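Local structure of tyrocidine synthase 2 (Brevibacillus parabrevis, 6TA8) at residues N47-T50 against H54-Q57; I174-F179 against F400-L405; Y183-A186 against E191-L194; K290-T295 against L441-K446. The protein belongs to the nonribosomal peptide synthetases, and the modelled chain is a condensation-family domain, a fold built of two chloramphenicol acetyltransferase-like halves. All coordinates share one frame; numbering follows the deposited sequence.

Interaction 1. Residues N47-T50 against H54-Q57; sequences NNFT and HWNQ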
loop_
_atom_site.group_PDB
_atom_site.type_symbol
_atom_site.label_atom_id
_atom_site.label_comp_id
_atom_site.label_asym_id
_atom_site.label_seq_id
_atom_site.Cartn_x
_atom_site.Cartn_y
_atom_site.Cartn_z
ATOM N N ASN A 47 -8.939 -10.784 9.646
ATOM C CA ASN A 47 -10.142 -10.119 9.161
ATOM C C ASN A 47 -11.155 -11.118 8.617
ATOM O O ASN A 47 -12.359 -10.835 8.615
ATOM C CB ASN A 47 -9.778 -9.096 8.086
ATOM C CG ASN A 47 -9.497 -7.724 8.661
ATOM O OD1 ASN A 47 -10.408 -7.032 9.117
ATOM N ND2 ASN A 47 -8.233 -7.321 8.639
ATOM N N ASN A 48 -10.689 -12.281 8.159
ATOM C CA ASN A 48 -11.544 -13.323 7.590
ATOM C C ASN A 48 -12.368 -12.776 6.423
ATOM O O ASN A 48 -13.600 -12.762 6.441
ATOM C CB ASN A 48 -12.444 -13.945 8.666
ATOM C CG ASN A 48 -11.962 -15.313 9.111
ATOM O OD1 ASN A 48 -12.035 -16.284 8.358
ATOM N ND2 ASN A 48 -11.467 -15.396 10.341
ATOM N N PHE A 49 -11.653 -12.315 5.400
ATOM C CA PHE A 49 -12.298 -11.758 4.222
ATOM C C PHE A 49 -13.035 -12.842 3.444
ATOM O O PHE A 49 -12.641 -14.011 3.435
ATOM C CB PHE A 49 -11.270 -11.088 3.310
ATOM C CG PHE A 49 -10.659 -9.844 3.887
ATOM C CD1 PHE A 49 -11.431 -8.718 4.116
ATOM C CD2 PHE A 49 -9.306 -9.795 4.184
ATOM C CE1 PHE A 49 -10.869 -7.570 4.642
ATOM C CE2 PHE A 49 -8.739 -8.650 4.708
ATOM C CZ PHE A 49 -9.522 -7.536 4.936
ATOM N N THR A 50 -14.120 -12.441 2.787
ATOM C CA THR A 50 -14.802 -13.317 1.845
ATOM C C THR A 50 -14.060 -13.285 0.516
ATOM O O THR A 50 -13.733 -12.207 0.007
ATOM C CB THR A 50 -16.257 -12.888 1.657
ATOM O OG1 THR A 50 -16.911 -12.840 2.931
ATOM C CG2 THR A 50 -16.991 -13.871 0.752
ATOM N N HIS A 54 -9.113 -12.982 -3.671
ATOM C CA HIS A 54 -9.325 -11.809 -4.517
ATOM C C HIS A 54 -9.096 -10.576 -3.644
ATOM O O HIS A 54 -10.027 -10.035 -3.045
ATOM C CB HIS A 54 -10.720 -11.816 -5.135
ATOM C CG HIS A 54 -10.891 -10.828 -6.247
ATOM N ND1 HIS A 54 -12.049 -10.737 -6.989
ATOM C CD2 HIS A 54 -10.050 -9.891 -6.743
ATOM C CE1 HIS A 54 -11.915 -9.784 -7.894
ATOM N NE2 HIS A 54 -10.711 -9.255 -7.767
ATOM N N TRP A 55 -7.840 -10.139 -3.583
ATOM C CA TRP A 55 -7.420 -9.033 -2.733
ATOM C C TRP A 55 -6.019 -8.611 -3.148
ATOM O O TRP A 55 -5.057 -8.808 -2.400
ATOM C CB TRP A 55 -7.451 -9.447 -1.259
ATOM C CG TRP A 55 -7.780 -8.338 -0.307
ATOM C CD1 TRP A 55 -9.021 -7.863 -0.001
ATOM C CD2 TRP A 55 -6.854 -7.577 0.479
ATOM N NE1 TRP A 55 -8.926 -6.847 0.920
ATOM C CE2 TRP A 55 -7.606 -6.652 1.231
ATOM C CE3 TRP A 55 -5.463 -7.583 0.615
ATOM C CZ2 TRP A 55 -7.015 -5.745 2.107
ATOM C CZ3 TRP A 55 -4.878 -6.681 1.487
ATOM C CH2 TRP A 55 -5.653 -5.777 2.220
ATOM N N ASN A 56 -5.892 -8.039 -4.342
ATOM C CA ASN A 56 -4.611 -7.907 -5.021
ATOM C C ASN A 56 -4.237 -6.440 -5.216
ATOM O O ASN A 56 -4.972 -5.522 -4.843
ATOM C CB ASN A 56 -4.646 -8.616 -6.380
ATOM C CG ASN A 56 -5.480 -9.881 -6.361
ATOM O OD1 ASN A 56 -5.508 -10.610 -5.369
ATOM N ND2 ASN A 56 -6.165 -10.151 -7.465
ATOM N N GLN A 57 -3.057 -6.246 -5.799
ATOM C CA GLN A 57 -2.616 -4.980 -6.365
ATOM C C GLN A 57 -2.157 -5.254 -7.788
ATOM O O GLN A 57 -1.552 -6.296 -8.059
ATOM C CB GLN A 57 -1.478 -4.352 -5.545
ATOM C CG GLN A 57 -1.931 -3.668 -4.265
ATOM C CD GLN A 57 -0.784 -3.017 -3.516
ATOM O OE1 GLN A 57 0.382 -3.350 -3.731
ATOM N NE2 GLN A 57 -1.112 -2.083 -2.629
#
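Phe49 and Trp55 stack face to face across the short loop that leads from helix 39-46 into strand 56-63. The Phe49 ring and the five-membered ring of Trp55 have centroids 4.6 Å apart, and their planes are turned by 23°. Trp55 NE1 sits over the centre of the Phe49 face, with Phe49 CZ 4.1 Å away. In turn, Phe49 CE2 lies over one face of the indole, toward its rim, 4.2 Å from Trp55 CE2. The opposite face of Phe49 carries Asn47 CB, so the ring is held between its own loop and the indole. After helix 39-46, Asn48 is the first residue to leave helical geometry, with positive phi. Phe49 CG is then anti to its carbonyl carbon (chi1 -68°), which points the ring toward Trp55, the residue just before strand 56-63. Strand 56-63 runs beside strand 155-163 in the mixed sheet of the N-terminal half of the condensation fold. At the end of strand 155-163 begins the HHxxxDG signature of the family. Its second histidine, His164, shares a backbone hydrogen bond with Trp55, and the two rings meet. Phe44 and Phe411 also meet the indole. The Trp55 backbone has a further restraint: its N donates to Asn56 OD1 at 3.0 Å, from above the carbonyl plane of the amide. Asn56 ND2 in turn bonds Gln134 O.

Interaction 2. Residues I174-F179 against F400-L405; sequences ILFEDF and FTFSPL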
loop_
_atom_site.group_PDB
_atom_site.type_symbol
_atom_site.label_atom_id
_atom_site.label_comp_id
_atom_site.label_asym_id
_atom_site.label_seq_id
_atom_site.Cartn_x
_atom_site.Cartn_y
_atom_site.Cartn_z
ATOM N N ILE A 174 10.451 -1.834 -7.344
ATOM C CA ILE A 174 11.484 -2.806 -7.690
ATOM C C ILE A 174 11.060 -3.624 -8.902
ATOM O O ILE A 174 11.898 -4.007 -9.726
ATOM C CB ILE A 174 11.793 -3.708 -6.480
ATOM C CG1 ILE A 174 12.104 -2.861 -5.248
ATOM C CG2 ILE A 174 12.952 -4.643 -6.786
ATOM C CD1 ILE A 174 12.264 -3.670 -3.982
ATOM N N LEU A 175 9.760 -3.898 -9.036
ATOM C CA LEU A 175 9.271 -4.637 -10.195
ATOM C C LEU A 175 9.437 -3.824 -11.473
ATOM O O LEU A 175 9.892 -4.348 -12.497
ATOM C CB LEU A 175 7.808 -5.024 -9.991
ATOM C CG LEU A 175 7.542 -6.329 -9.240
ATOM C CD1 LEU A 175 6.068 -6.681 -9.306
ATOM C CD2 LEU A 175 8.391 -7.453 -9.808
ATOM N N PHE A 176 9.068 -2.541 -11.433
ATOM C CA PHE A 176 9.206 -1.691 -12.612
ATOM C C PHE A 176 10.663 -1.579 -13.042
ATOM O O PHE A 176 10.962 -1.510 -14.239
ATOM C CB PHE A 176 8.627 -0.303 -12.335
ATOM C CG PHE A 176 7.186 -0.315 -11.907
ATOM C CD1 PHE A 176 6.318 -1.292 -12.364
ATOM C CD2 PHE A 176 6.700 0.658 -11.048
ATOM C CE1 PHE A 176 4.992 -1.301 -11.971
ATOM C CE2 PHE A 176 5.376 0.655 -10.650
ATOM C CZ PHE A 176 4.521 -0.325 -11.113
ATOM N N GLU A 177 11.585 -1.557 -12.077
ATOM C CA GLU A 177 13.002 -1.480 -12.410
ATOM C C GLU A 177 13.494 -2.789 -13.017
ATOM O O GLU A 177 14.122 -2.795 -14.081
ATOM C CB GLU A 177 13.815 -1.129 -11.162
ATOM C CG GLU A 177 13.866 0.357 -10.835
ATOM C CD GLU A 177 14.455 0.631 -9.460
ATOM O OE1 GLU A 177 13.679 0.717 -8.484
ATOM O OE2 GLU A 177 15.693 0.756 -9.355
ATOM N N ASP A 178 13.205 -3.910 -12.354
ATOM C CA ASP A 178 13.760 -5.188 -12.787
ATOM C C ASP A 178 13.129 -5.664 -14.091
ATOM O O ASP A 178 13.816 -6.243 -14.940
ATOM C CB ASP A 178 13.581 -6.233 -11.685
ATOM C CG ASP A 178 14.523 -6.011 -10.515
ATOM O OD1 ASP A 178 15.242 -4.988 -10.510
ATOM O OD2 ASP A 178 14.547 -6.861 -9.598
ATOM N N PHE A 179 11.827 -5.432 -14.273
ATOM C CA PHE A 179 11.185 -5.858 -15.513
ATOM C C PHE A 179 11.653 -5.016 -16.694
ATOM O O PHE A 179 11.864 -5.543 -17.793
ATOM C CB PHE A 179 9.664 -5.795 -15.383
ATOM C CG PHE A 179 8.937 -6.140 -16.652
ATOM C CD1 PHE A 179 8.910 -7.445 -17.117
ATOM C CD2 PHE A 179 8.291 -5.160 -17.386
ATOM C CE1 PHE A 179 8.248 -7.766 -18.286
ATOM C CE2 PHE A 179 7.626 -5.474 -18.557
ATOM C CZ PHE A 179 7.604 -6.780 -19.007
ATOM N N PHE A 400 9.026 1.540 -20.587
ATOM C CA PHE A 400 7.638 1.382 -20.981
ATOM C C PHE A 400 6.843 2.627 -20.587
ATOM O O PHE A 400 7.406 3.651 -20.182
ATOM C CB PHE A 400 7.052 0.112 -20.354
ATOM C CG PHE A 400 7.350 -0.041 -18.885
ATOM C CD1 PHE A 400 6.768 0.799 -17.948
ATOM C CD2 PHE A 400 8.210 -1.034 -18.441
ATOM C CE1 PHE A 400 7.040 0.658 -16.601
ATOM C CE2 PHE A 400 8.485 -1.180 -17.092
ATOM C CZ PHE A 400 7.899 -0.333 -16.172
ATOM N N THR A 401 5.523 2.534 -20.708
ATOM C CA THR A 401 4.624 3.580 -20.247
ATOM C C THR A 401 3.404 2.931 -19.609
ATOM O O THR A 401 3.073 1.775 -19.885
ATOM C CB THR A 401 4.193 4.518 -21.385
ATOM O OG1 THR A 401 3.098 5.332 -20.948
ATOM C CG2 THR A 401 3.770 3.721 -22.607
ATOM N N PHE A 402 2.741 3.688 -18.741
ATOM C CA PHE A 402 1.565 3.203 -18.036
ATOM C C PHE A 402 0.325 3.421 -18.893
ATOM O O PHE A 402 0.096 4.526 -19.397
ATOM C CB PHE A 402 1.418 3.905 -16.686
ATOM C CG PHE A 402 2.504 3.561 -15.705
ATOM C CD1 PHE A 402 3.710 4.242 -15.719
ATOM C CD2 PHE A 402 2.320 2.552 -14.773
ATOM C CE1 PHE A 402 4.712 3.926 -14.820
ATOM C CE2 PHE A 402 3.319 2.232 -13.871
ATOM C CZ PHE A 402 4.516 2.919 -13.895
ATOM N N SER A 403 -0.465 2.365 -19.057
ATOM C CA SER A 403 -1.632 2.431 -19.920
ATOM C C SER A 403 -2.750 3.232 -19.254
ATOM O O SER A 403 -2.916 3.188 -18.033
ATOM C CB SER A 403 -2.130 1.027 -20.252
ATOM O OG SER A 403 -3.400 1.069 -20.880
ATOM N N PRO A 404 -3.531 3.977 -20.043
ATOM C CA PRO A 404 -4.660 4.727 -19.469
ATOM C C PRO A 404 -5.798 3.846 -18.982
ATOM O O PRO A 404 -6.709 4.358 -18.316
ATOM C CB PRO A 404 -5.119 5.620 -20.633
ATOM C CG PRO A 404 -4.000 5.579 -21.640
ATOM C CD PRO A 404 -3.360 4.244 -21.479
ATOM N N LEU A 405 -5.776 2.551 -19.282
ATOM C CA LEU A 405 -6.857 1.660 -18.893
ATOM C C LEU A 405 -6.762 1.302 -17.414
ATOM O O LEU A 405 -5.708 1.410 -16.781
ATOM C CB LEU A 405 -6.832 0.385 -19.735
ATOM C CG LEU A 405 -6.815 0.575 -21.251
ATOM C CD1 LEU A 405 -6.890 -0.770 -21.951
ATOM C CD2 LEU A 405 -7.957 1.478 -21.689
#
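Phe176 and Phe402 form a T-shaped pair. The edge of Phe402 points at one face of Phe176, with the ring planes at 88° and the centroids 5.4 Å apart. The closest carbons are Phe176 CZ and Phe402 CE2, at 3.9 Å. Phe402 CZ also stands above that face, toward its rim. Phe400 meets the helix differently. Its edge is set against the backbone side of Phe176: Phe400 CZ lies 3.9 Å from Phe176 CB, which is in the plane of the Phe400 ring. Phe400 CE2 is 3.8 Å from Phe176 O. The same CE2 reaches the edge of the next aromatic residue on this side of the helix, 4.0 Å from Phe179 CD2. Phe400 CG sits between its backbone N and carbonyl carbon (chi1 47°), and this turns the ring toward the helix. Phe179 CG points the other way from its own N (chi1 176°), which brings the ring edge to Phe400. The contact is purely apolar apart from the carbonyl of Phe176. Segment 174-179 is part of helix 169-187. Phe179 also packs on Ala75 and Ile79 of helix 69-82 and on Leu158 of strand 155-163. Strand 401-402 is an edge strand of the five-stranded mixed sheet, joined to strand 56-63 by backbone hydrogen bonds of Thr401 with Phe62 and Ser403 with Met60, while Phe176 leans on Val59 of that same strand.

Interaction 3. Residues Y183-A186 against E191-L194; sequences YSQA and EIVL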
loop_
_atom_site.group_PDB
_atom_site.type_symbol
_atom_site.label_atom_id
_atom_site.label_comp_id
_atom_site.label_asym_id
_atom_site.label_seq_id
_atom_site.Cartn_x
_atom_site.Cartn_y
_atom_site.Cartn_z
ATOM N N TYR A 183 13.496 -6.982 -19.580
ATOM C CA TYR A 183 12.995 -6.907 -20.947
ATOM C C TYR A 183 14.011 -6.262 -21.880
ATOM O O TYR A 183 14.026 -6.562 -23.079
ATOM C CB TYR A 183 11.675 -6.139 -20.984
ATOM C CG TYR A 183 10.893 -6.325 -22.266
ATOM C CD1 TYR A 183 10.019 -7.392 -22.421
ATOM C CD2 TYR A 183 11.031 -5.432 -23.321
ATOM C CE1 TYR A 183 9.303 -7.565 -23.590
ATOM C CE2 TYR A 183 10.319 -5.597 -24.495
ATOM C CZ TYR A 183 9.457 -6.665 -24.624
ATOM O OH TYR A 183 8.745 -6.836 -25.789
ATOM N N SER A 184 14.864 -5.380 -21.354
ATOM C CA SER A 184 15.895 -4.768 -22.184
ATOM C C SER A 184 16.988 -5.773 -22.524
ATOM O O SER A 184 17.414 -5.876 -23.680
ATOM C CB SER A 184 16.480 -3.547 -21.476
ATOM O OG SER A 184 15.462 -2.622 -21.138
ATOM N N GLN A 185 17.453 -6.528 -21.525
ATOM C CA GLN A 185 18.469 -7.545 -21.775
ATOM C C GLN A 185 17.947 -8.656 -22.675
ATOM O O GLN A 185 18.726 -9.274 -23.409
ATOM C CB GLN A 185 18.967 -8.132 -20.454
ATOM C CG GLN A 185 19.512 -7.108 -19.471
ATOM C CD GLN A 185 19.892 -7.731 -18.143
ATOM O OE1 GLN A 185 20.448 -8.828 -18.095
ATOM N NE2 GLN A 185 19.589 -7.034 -17.053
ATOM N N ALA A 186 16.640 -8.923 -22.637
ATOM C CA ALA A 186 16.085 -10.009 -23.438
ATOM C C ALA A 186 16.079 -9.660 -24.922
ATOM O O ALA A 186 16.442 -10.494 -25.760
ATOM C CB ALA A 186 14.673 -10.347 -22.963
ATOM N N GLU A 191 21.610 -12.909 -21.606
ATOM C CA GLU A 191 21.067 -13.665 -20.487
ATOM C C GLU A 191 20.719 -12.706 -19.357
ATOM O O GLU A 191 21.545 -11.885 -18.948
ATOM C CB GLU A 191 22.063 -14.724 -20.012
ATOM C CG GLU A 191 23.516 -14.278 -19.971
ATOM C CD GLU A 191 24.454 -15.418 -19.621
ATOM O OE1 GLU A 191 23.956 -16.496 -19.233
ATOM O OE2 GLU A 191 25.686 -15.239 -19.734
ATOM N N ILE A 192 19.488 -12.805 -18.861
ATOM C CA ILE A 192 18.959 -11.812 -17.932
ATOM C C ILE A 192 19.743 -11.870 -16.626
ATOM O O ILE A 192 19.784 -12.906 -15.952
ATOM C CB ILE A 192 17.459 -12.030 -17.694
ATOM C CG1 ILE A 192 16.719 -12.064 -19.032
ATOM C CG2 ILE A 192 16.904 -10.938 -16.794
ATOM C CD1 ILE A 192 15.233 -12.293 -18.909
ATOM N N VAL A 193 20.368 -10.752 -16.266
ATOM C CA VAL A 193 21.148 -10.629 -15.039
ATOM C C VAL A 193 20.566 -9.468 -14.245
ATOM O O VAL A 193 20.666 -8.307 -14.661
ATOM C CB VAL A 193 22.640 -10.411 -15.320
ATOM C CG1 VAL A 193 23.403 -10.204 -14.018
ATOM C CG2 VAL A 193 23.212 -11.589 -16.098
ATOM N N LEU A 194 19.958 -9.776 -13.109
ATOM C CA LEU A 194 19.370 -8.791 -12.220
ATOM C C LEU A 194 20.319 -8.482 -11.072
ATOM O O LEU A 194 21.223 -9.267 -10.773
ATOM C CB LEU A 194 18.030 -9.305 -11.679
ATOM C CG LEU A 194 16.947 -9.537 -12.738
ATOM C CD1 LEU A 194 15.656 -10.039 -12.107
ATOM C CD2 LEU A 194 16.697 -8.267 -13.540
#
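Gln185 reaches from the last turns of helix 169-187 to the returning chain at 191-194 and grips Val193 with its amide. The backbones are close here, with Gln185 CA and Ile192 CA 5.8 Å apart. The side chain leaves the helix with CB turned toward the loop. CG is anti to the carbonyl carbon, and CB and CG serve as a spacer. The chain then runs straight on (chi2 176°), which carries the amide out to the loop backbone. CD lies 3.6 Å from both Val193 N and Val193 O, so the amide faces both polar atoms of one residue. Its oxygen takes the first bond: Val193 N donates to Gln185 OE1 at 2.7 Å and 166°, somewhat tilted from the carbonyl plane of the glutamine. OE1 is also 3.3 Å from Ile192 CA. The nitrogen makes the second bond: Gln185 NE2 donates to Val193 O at 2.9 Å and 164°. The acceptor lies in the amide plane of Gln185, but NE2 stands above the carbonyl plane of Val193. NE2 has another partner, Ser181 OG, one turn earlier on the helix. The residues before and after Val193 pack on helix 69-82: Ile192 touches Gln78 and Leu194 touches His82. The amide thus answers the N-H and the C=O of Val193 together, much as a neighbouring strand would. Two nearly straight bonds fix the rotation of the amide and tie an irregular loop to the helix, in a contact at the protein surface.

Interaction 4. Residues K290-T295 against L441-K446; sequences KDWAHT and LQYEEK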
loop_
_atom_site.group_PDB
_atom_site.type_symbol
_atom_site.label_atom_id
_atom_site.label_comp_id
_atom_site.label_asym_id
_atom_site.label_seq_id
_atom_site.Cartn_x
_atom_site.Cartn_y
_atom_site.Cartn_z
ATOM N N LYS A 290 -11.956 18.626 10.781
ATOM C CA LYS A 290 -12.517 19.600 11.713
ATOM C C LYS A 290 -13.603 20.436 11.047
ATOM O O LYS A 290 -14.684 20.631 11.611
ATOM C CB LYS A 290 -11.408 20.495 12.267
ATOM C CG LYS A 290 -11.905 21.592 13.193
ATOM C CD LYS A 290 -10.757 22.438 13.716
ATOM C CE LYS A 290 -11.262 23.573 14.592
ATOM N NZ LYS A 290 -12.025 23.071 15.768
ATOM N N ASP A 291 -13.333 20.941 9.842
ATOM C CA ASP A 291 -14.336 21.717 9.121
ATOM C C ASP A 291 -15.459 20.854 8.564
ATOM O O ASP A 291 -16.485 21.401 8.147
ATOM C CB ASP A 291 -13.679 22.495 7.980
ATOM C CG ASP A 291 -13.081 23.806 8.440
ATOM O OD1 ASP A 291 -13.820 24.621 9.031
ATOM O OD2 ASP A 291 -11.873 24.022 8.212
ATOM N N TRP A 292 -15.295 19.533 8.552
ATOM C CA TRP A 292 -16.260 18.621 7.950
ATOM C C TRP A 292 -17.093 17.880 8.988
ATOM O O TRP A 292 -18.324 17.859 8.893
ATOM C CB TRP A 292 -15.526 17.622 7.046
ATOM C CG TRP A 292 -16.405 16.588 6.424
ATOM C CD1 TRP A 292 -17.308 16.773 5.420
ATOM C CD2 TRP A 292 -16.453 15.200 6.757
ATOM N NE1 TRP A 292 -17.922 15.584 5.110
ATOM C CE2 TRP A 292 -17.415 14.602 5.917
ATOM C CE3 TRP A 292 -15.781 14.405 7.683
ATOM C CZ2 TRP A 292 -17.718 13.249 5.979
ATOM C CZ3 TRP A 292 -16.076 13.072 7.738
ATOM C CH2 TRP A 292 -17.039 12.501 6.895
ATOM N N ALA A 293 -16.450 17.274 9.982
ATOM C CA ALA A 293 -17.148 16.539 11.026
ATOM C C ALA A 293 -17.300 17.335 12.315
ATOM O O ALA A 293 -17.938 16.847 13.253
ATOM C CB ALA A 293 -16.427 15.218 11.315
ATOM N N HIS A 294 -16.733 18.541 12.379
ATOM C CA HIS A 294 -16.824 19.408 13.556
ATOM C C HIS A 294 -16.276 18.713 14.800
ATOM O O HIS A 294 -16.937 18.620 15.836
ATOM C CB HIS A 294 -18.261 19.891 13.774
ATOM C CG HIS A 294 -18.801 20.699 12.636
ATOM N ND1 HIS A 294 -19.755 20.215 11.767
ATOM C CD2 HIS A 294 -18.512 21.954 12.217
ATOM C CE1 HIS A 294 -20.035 21.140 10.865
ATOM N NE2 HIS A 294 -19.295 22.204 11.115
ATOM N N THR A 295 -15.048 18.222 14.687
ATOM C CA THR A 295 -14.335 17.575 15.779
ATOM C C THR A 295 -13.083 18.377 16.115
ATOM O O THR A 295 -12.779 19.397 15.491
ATOM C CB THR A 295 -13.962 16.134 15.416
ATOM O OG1 THR A 295 -12.839 16.140 14.524
ATOM C CG2 THR A 295 -15.129 15.427 14.747
ATOM N N LEU A 441 -23.442 3.213 0.828
ATOM C CA LEU A 441 -24.488 2.943 1.806
ATOM C C LEU A 441 -24.275 3.691 3.115
ATOM O O LEU A 441 -25.132 3.610 4.003
ATOM C CB LEU A 441 -24.584 1.440 2.080
ATOM C CG LEU A 441 -24.433 0.485 0.894
ATOM C CD1 LEU A 441 -24.694 -0.942 1.346
ATOM C CD2 LEU A 441 -25.361 0.862 -0.253
ATOM N N GLN A 442 -23.167 4.413 3.254
ATOM C CA GLN A 442 -22.896 5.218 4.436
ATOM C C GLN A 442 -22.782 6.704 4.147
ATOM O O GLN A 442 -23.093 7.512 5.025
ATOM C CB GLN A 442 -21.600 4.751 5.117
ATOM C CG GLN A 442 -21.734 3.446 5.874
ATOM C CD GLN A 442 -20.399 2.907 6.344
ATOM O OE1 GLN A 442 -19.392 3.014 5.643
ATOM N NE2 GLN A 442 -20.384 2.323 7.536
ATOM N N TYR A 443 -22.351 7.085 2.947
ATOM C CA TYR A 443 -22.174 8.483 2.586
ATOM C C TYR A 443 -22.732 8.738 1.201
ATOM O O TYR A 443 -22.612 7.897 0.307
ATOM C CB TYR A 443 -20.703 8.890 2.591
ATOM C CG TYR A 443 -20.122 8.989 3.962
ATOM C CD1 TYR A 443 -20.406 10.075 4.777
ATOM C CD2 TYR A 443 -19.293 7.995 4.448
ATOM C CE1 TYR A 443 -19.874 10.165 6.039
ATOM C CE2 TYR A 443 -18.759 8.076 5.703
ATOM C CZ TYR A 443 -19.051 9.159 6.494
ATOM O OH TYR A 443 -18.513 9.221 7.746
ATOM N N GLU A 444 -23.328 9.910 1.028
ATOM C CA GLU A 444 -23.640 10.416 -0.294
ATOM C C GLU A 444 -22.428 11.162 -0.835
ATOM O O GLU A 444 -21.652 11.751 -0.075
ATOM C CB GLU A 444 -24.864 11.331 -0.253
ATOM C CG GLU A 444 -26.148 10.607 0.124
ATOM C CD GLU A 444 -27.324 11.545 0.309
ATOM O OE1 GLU A 444 -27.135 12.629 0.901
ATOM O OE2 GLU A 444 -28.440 11.197 -0.133
ATOM N N GLU A 445 -22.263 11.123 -2.159
ATOM C CA GLU A 445 -21.089 11.721 -2.787
ATOM C C GLU A 445 -20.940 13.200 -2.455
ATOM O O GLU A 445 -19.832 13.739 -2.553
ATOM C CB GLU A 445 -21.148 11.535 -4.303
ATOM C CG GLU A 445 -19.792 11.607 -4.985
ATOM C CD GLU A 445 -19.898 11.840 -6.477
ATOM O OE1 GLU A 445 -20.206 12.981 -6.882
ATOM O OE2 GLU A 445 -19.670 10.882 -7.247
ATOM N N LYS A 446 -22.028 13.862 -2.060
ATOM C CA LYS A 446 -21.963 15.274 -1.702
ATOM C C LYS A 446 -21.304 15.472 -0.342
ATOM O O LYS A 446 -20.568 16.444 -0.141
ATOM C CB LYS A 446 -23.368 15.883 -1.712
ATOM C CG LYS A 446 -23.880 16.313 -3.089
ATOM C CD LYS A 446 -24.048 15.136 -4.045
ATOM C CE LYS A 446 -24.964 14.067 -3.466
ATOM N NZ LYS A 446 -24.688 12.724 -4.051
#
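The two backbones stay well apart, with Trp292 CA and Lys446 CA the nearest pair at 11.7 Å, and large aromatic side chains from Trp292 and Tyr443 bridge the distance. The contact joins the C-terminal end of helix 277-293 to the loop leading into helix 445-466, both in the C-terminal half of the condensation fold. Helix 277-293 stops at His294, which has positive phi. Glu444 is the N-cap residue of the second helix, and its N is bonded by Asp239 OD2. Trp292 CG is anti to the backbone N (chi1 177°), and the indole extends toward Tyr443. The rings meet obliquely: the six-membered ring of Trp292 and the Tyr443 ring have planes at 44° and centroids 5.8 Å apart. Trp292 offers its benzo edge. Trp292 CZ2 lies 3.8 Å from Tyr443 CE1, and Tyr443 CZ is in the indole plane. The polar ends of both rings are used by other residues. Trp292 NE1 bonds Thr447 O, in the first turn of helix 445-466, and Tyr443 OH bonds Pro237 O. Leu236 touches both rings. The phenol oxygen also faces the indole edge, with Tyr443 OH 3.7 Å from Trp292 CH2.

All four contacts lie within the one condensation domain. Along the chain, interaction 1 closes first. Interaction 3 is nested in the long loop closed by interaction 2, and interactions 2 and 4 alternate their segments. Interactions 2 and 3 share helix 169-187; their centres are 16 Å apart, and Asp178 O touches Leu194 CD2 at 3.8 Å. Interactions 1 and 2 have centres 24 Å apart and reach the same five-stranded sheet, through strands 56-63 and 401-402. The late strand 401-402 thus ties a distant part of the sequence to a sheet otherwise built from strands between 56 and 163. Interaction 4 lies on the opposite side of the chain's centre from interaction 3, with centres 50 Å apart.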